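Local structure of polymeric immunoglobulin receptor (Mus musculus, 4NOB) at residues E84-T87 with Q88-G92; K62-S65 with G66-L70. The protein probably binds polymeric immunoglobulins through its first, V-type immunoglobulin domain and carries them across epithelia, leaving secretory component attached. All coordinates share one frame; numbering follows the deposited sequence.

Contact 1 (E84-T87 with Q88-G92); sequences EQLT and QDDTG. With EDO (1,2-ethanediol), chain E.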
loop_
_atom_site.group_PDB
_atom_site.type_symbol
_atom_site.label_atom_id
_atom_site.label_comp_id
_atom_site.label_asym_id
_atom_site.label_seq_id
_atom_site.Cartn_x
_atom_site.Cartn_y
_atom_site.Cartn_z
ATOM N N GLU A 84 -3.982 -2.121 9.524
ATOM C CA GLU A 84 -4.150 -2.095 10.969
ATOM C C GLU A 84 -3.489 -3.290 11.626
ATOM O O GLU A 84 -3.103 -4.244 11.001
ATOM C CB GLU A 84 -5.621 -1.982 11.385
ATOM C CG GLU A 84 -6.256 -0.849 10.618
ATOM C CD GLU A 84 -7.623 -1.026 10.120
ATOM O OE1 GLU A 84 -8.233 -2.108 10.452
ATOM O OE2 GLU A 84 -8.071 0.001 9.424
ATOM N N GLN A 85 -3.385 -3.233 12.950
ATOM C CA GLN A 85 -2.848 -4.364 13.732
ATOM C C GLN A 85 -1.485 -4.781 13.237
ATOM O O GLN A 85 -1.198 -5.929 13.044
ATOM C CB GLN A 85 -3.827 -5.530 13.750
ATOM C CG GLN A 85 -5.130 -5.104 14.373
ATOM C CD GLN A 85 -6.129 -6.230 14.376
ATOM O OE1 GLN A 85 -5.851 -7.290 14.957
ATOM N NE2 GLN A 85 -7.265 -6.053 13.646
ATOM N N LEU A 86 -0.625 -3.778 13.005
ATOM C CA LEU A 86 0.696 -4.047 12.464
ATOM C C LEU A 86 1.510 -4.858 13.402
ATOM O O LEU A 86 1.397 -4.721 14.638
ATOM C CB LEU A 86 1.392 -2.759 12.099
ATOM C CG LEU A 86 0.767 -1.969 10.971
ATOM C CD1 LEU A 86 1.354 -0.629 10.862
ATOM C CD2 LEU A 86 0.956 -2.657 9.596
ATOM N N THR A 87 2.335 -5.701 12.860
ATOM C CA THR A 87 3.392 -6.338 13.658
ATOM C C THR A 87 4.715 -6.206 12.928
ATOM O O THR A 87 4.851 -5.761 11.769
ATOM C CB THR A 87 3.130 -7.820 13.945
ATOM O OG1 THR A 87 3.475 -8.593 12.793
ATOM C CG2 THR A 87 1.722 -8.031 14.384
ATOM N N GLN A 88 5.828 -6.584 13.614
ATOM C CA GLN A 88 7.103 -6.602 12.984
ATOM C C GLN A 88 7.144 -7.389 11.683
ATOM O O GLN A 88 7.920 -7.076 10.786
ATOM C CB GLN A 88 8.203 -7.053 13.912
ATOM C CG GLN A 88 8.417 -6.246 15.150
ATOM C CD GLN A 88 9.453 -6.889 16.000
ATOM O OE1 GLN A 88 9.073 -7.855 16.799
ATOM N NE2 GLN A 88 10.600 -6.411 15.974
ATOM N N ASP A 89 6.301 -8.401 11.557
ATOM C CA ASP A 89 6.248 -9.227 10.347
ATOM C C ASP A 89 5.710 -8.454 9.096
ATOM O O ASP A 89 5.926 -8.876 7.962
ATOM C CB ASP A 89 5.474 -10.529 10.589
ATOM C CG ASP A 89 6.143 -11.419 11.600
ATOM O OD1 ASP A 89 7.322 -11.259 11.870
ATOM O OD2 ASP A 89 5.404 -12.295 12.082
ATOM N N ASP A 90 5.102 -7.320 9.317
ATOM C CA ASP A 90 4.680 -6.387 8.222
ATOM C C ASP A 90 5.846 -5.573 7.662
ATOM O O ASP A 90 5.721 -4.993 6.574
ATOM C CB ASP A 90 3.598 -5.482 8.674
ATOM C CG ASP A 90 2.283 -6.210 8.920
ATOM O OD1 ASP A 90 1.781 -6.843 7.920
ATOM O OD2 ASP A 90 1.750 -6.219 10.050
ATOM N N THR A 91 6.992 -5.536 8.323
ATOM C CA THR A 91 8.182 -4.838 7.778
ATOM C C THR A 91 8.485 -5.410 6.424
ATOM O O THR A 91 8.531 -6.601 6.288
ATOM C CB THR A 91 9.377 -5.009 8.744
ATOM O OG1 THR A 91 9.033 -4.387 10.010
ATOM C CG2 THR A 91 10.596 -4.462 8.193
ATOM N N GLY A 92 8.744 -4.543 5.494
ATOM C CA GLY A 92 9.089 -5.036 4.152
ATOM C C GLY A 92 9.105 -3.876 3.167
ATOM O O GLY A 92 8.951 -2.701 3.467
HETATM C C1 EDO E . 1.714 -9.471 5.633
HETATM O O1 EDO E . 2.957 -9.285 6.344
HETATM C C2 EDO E . 1.915 -8.968 4.265
HETATM O O2 EDO E . 2.900 -9.747 3.578
HETATM O O HOH W 1 1.558 -8.864 10.858
#
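Asp-90 OD2 is gripped from more than one side: the backbone N of Thr-87 donates to it at 2.9 Å along a nearly straight line (169°), and a water donates to it at 2.8 Å. The amide uses the anti lone pair of OD2, the one directed away from OD1. The carboxylate can turn back over the turn because CG of Asp-90 stands beside its own backbone N, anti to the carbonyl carbon (chi1 -69°). The same water lies 2.7 Å from Thr-87 OG1, bridging hydroxyl and carboxylate. Just ahead of the short 3-10 segment 88-90, Thr-87 OG1 also accepts from the backbone N of Asp-89 at 3.1 Å, a more bent bond (140°). The first turn is closed by Asp-90 N, which donates to Thr-87 O at 2.9 Å, approaching from above the carbonyl plane. Over one face of the carboxylate, CD2 of Leu-86 packs 3.7 Å from Asp-90 OD2, the two side chains crossing at about a right angle; the leucine reaches on to Val-113. Gln-88 O receives both the N and OG1 of Thr-91 from one face of its plane. Asp-90 OD1 faces the other way, to a hydroxyl of an ethanediol probably left from crystallisation and, in a salt bridge, to Arg-67. With one carboxylate oxygen tied to the turn and the other to an arginine, the rotation of the group is largely fixed. The turn belongs to the V-set E-F loop, where Asp-90 O meets Tyr-94 OH in the tyrosine corner and the aspartate characteristically pairs with an arginine opening strand D.

Contact 2 (K62-S65 with G66-L70); sequences KEYS and GRANL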
loop_
_atom_site.group_PDB
_atom_site.type_symbol
_atom_site.label_atom_id
_atom_site.label_comp_id
_atom_site.label_asym_id
_atom_site.label_seq_id
_atom_site.Cartn_x
_atom_site.Cartn_y
_atom_site.Cartn_z
ATOM N N LYS A 62 -5.215 -13.286 2.591
ATOM C CA LYS A 62 -5.564 -13.746 3.939
ATOM C C LYS A 62 -4.680 -13.126 4.996
ATOM O O LYS A 62 -5.081 -13.027 6.171
ATOM C CB LYS A 62 -5.466 -15.282 3.996
ATOM C CG LYS A 62 -4.090 -15.822 3.838
ATOM C CD LYS A 62 -4.115 -17.367 3.684
ATOM C CE LYS A 62 -2.699 -17.856 3.427
ATOM N NZ LYS A 62 -2.790 -19.327 3.077
ATOM N N GLU A 63 -3.478 -12.638 4.645
ATOM C CA GLU A 63 -2.651 -11.996 5.614
ATOM C C GLU A 63 -3.242 -10.685 6.140
ATOM O O GLU A 63 -2.780 -10.169 7.187
ATOM C CB GLU A 63 -1.313 -11.639 4.992
ATOM C CG GLU A 63 -0.518 -12.841 4.502
ATOM C CD GLU A 63 -0.360 -13.933 5.496
ATOM O OE1 GLU A 63 -0.291 -13.650 6.745
ATOM O OE2 GLU A 63 -0.328 -15.119 5.022
ATOM N N TYR A 64 -4.175 -10.106 5.383
ATOM C CA TYR A 64 -4.830 -8.858 5.753
ATOM C C TYR A 64 -6.306 -9.008 6.138
ATOM O O TYR A 64 -6.969 -8.020 6.377
ATOM C CB TYR A 64 -4.735 -7.874 4.591
ATOM C CG TYR A 64 -3.452 -7.133 4.436
ATOM C CD1 TYR A 64 -2.378 -7.334 5.261
ATOM C CD2 TYR A 64 -3.328 -6.165 3.479
ATOM C CE1 TYR A 64 -1.211 -6.570 5.089
ATOM C CE2 TYR A 64 -2.162 -5.409 3.326
ATOM C CZ TYR A 64 -1.104 -5.663 4.103
ATOM O OH TYR A 64 0.047 -4.895 3.944
ATOM N N SER A 65 -6.821 -10.232 6.317
ATOM C CA SER A 65 -8.221 -10.445 6.709
ATOM C C SER A 65 -8.446 -9.651 7.979
ATOM O O SER A 65 -7.711 -9.689 8.956
ATOM C CB SER A 65 -8.483 -11.923 7.050
ATOM O OG SER A 65 -8.542 -12.689 5.834
ATOM N N GLY A 66 -9.519 -8.906 7.978
ATOM C CA GLY A 66 -9.903 -8.133 9.112
ATOM C C GLY A 66 -9.121 -6.870 9.445
ATOM O O GLY A 66 -9.436 -6.230 10.523
ATOM N N ARG A 67 -8.202 -6.453 8.604
ATOM C CA ARG A 67 -7.297 -5.382 8.998
ATOM C C ARG A 67 -6.845 -4.479 7.925
ATOM O O ARG A 67 -5.864 -3.734 8.110
ATOM C CB ARG A 67 -6.119 -5.881 9.836
ATOM C CG ARG A 67 -5.096 -6.699 9.078
ATOM C CD ARG A 67 -3.980 -7.228 9.953
ATOM N NE ARG A 67 -2.947 -7.917 9.201
ATOM C CZ ARG A 67 -1.675 -7.538 9.090
ATOM N NH1 ARG A 67 -1.265 -6.411 9.631
ATOM N NH2 ARG A 67 -0.808 -8.229 8.416
ATOM N N ALA A 68 -7.435 -4.481 6.747
ATOM C CA ALA A 68 -6.963 -3.583 5.685
ATOM C C ALA A 68 -8.077 -3.101 4.813
ATOM O O ALA A 68 -9.139 -3.721 4.652
ATOM C CB ALA A 68 -5.859 -4.196 4.833
ATOM N N ASN A 69 -7.872 -1.962 4.142
ATOM C CA ASN A 69 -8.854 -1.382 3.184
ATOM C C ASN A 69 -7.961 -0.649 2.154
ATOM O O ASN A 69 -6.826 -0.242 2.393
ATOM C CB ASN A 69 -9.789 -0.377 3.917
ATOM C CG ASN A 69 -11.022 0.050 3.135
ATOM O OD1 ASN A 69 -11.259 -0.379 2.059
ATOM N ND2 ASN A 69 -11.825 0.950 3.733
ATOM N N LEU A 70 -8.490 -0.546 0.956
ATOM C CA LEU A 70 -7.914 0.272 -0.114
ATOM C C LEU A 70 -9.077 1.119 -0.602
ATOM O O LEU A 70 -10.085 0.577 -1.074
ATOM C CB LEU A 70 -7.235 -0.535 -1.184
ATOM C CG LEU A 70 -6.474 0.243 -2.253
ATOM C CD1 LEU A 70 -5.565 -0.678 -2.995
ATOM C CD2 LEU A 70 -7.395 0.914 -3.290
#
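The entry into strand D of the V-set fold is the bend at which the 3-10 segment 62-64 passes through Ser-65 and Gly-66 into strand 68-73. Glu-63 O and the guanidinium of Arg-67 carry the contact: NE and NH2 of Arg-67 each donate to this one carbonyl oxygen at 3.0 Å, a side-on grip with the oxygen at the edge of the guanidinium, close to its plane. NE comes in within the carbonyl plane, whereas NH2 is tilted from it. Arg-67 CG sits between its backbone N and carbonyl carbon (chi1 71°), and from there the chain runs extended back over the turn, with CG 3.5 Å from Tyr-64 O. That carbonyl accepts from the backbone N of Arg-67 at 3.0 Å, closing the bend, while Gly-66 takes the positive phi (74°). Tyr-64 presents its ring edge to the arginine: CD1 lies over one guanidinium face, 3.6 Å from NH2, with the two planes 84° apart. On the other side of the ring, Tyr-64 CD2 rests 3.5 Å from the methyl CB of Ala-68, and the far hydroxyl is hydrogen-bonded to Trp-41 NE1. Replacing Arg-67 by a leucine would probably leave Glu-63 O without its two donors and Asp-90 without its counter-charge, and the tyrosine edge without the flat group it borders. Because NH2 also meets Asp-90 and NH1 meets Glu-84 O, the guanidinium is held by a carboxylate and two carbonyl oxygens; such a setting would be expected to stabilise its positive charge and keep the group from rotating.

In the fold
Arg-67 joins the two contacts, whose centres lie 12 Å apart. From contact 2 its NH2 crosses to Asp-90 OD1 of contact 1 at 3.0 Å as a salt bridge, while its backbone O takes a probable hydrogen bond from Glu-84 N, 2.9 Å away, just beyond the paired ends of the antiparallel strands 68-73 and 78-83. Contact 2 thus opens strand D, and contact 1 follows strand 78-83 and leads into strand 92-98 of the other sheet, so the ion pair ties the loops at one end of the sandwich. A magnesium ion lies about 5 Å from the side chain of Gln-88, and the ethanediol also meets Arg-43.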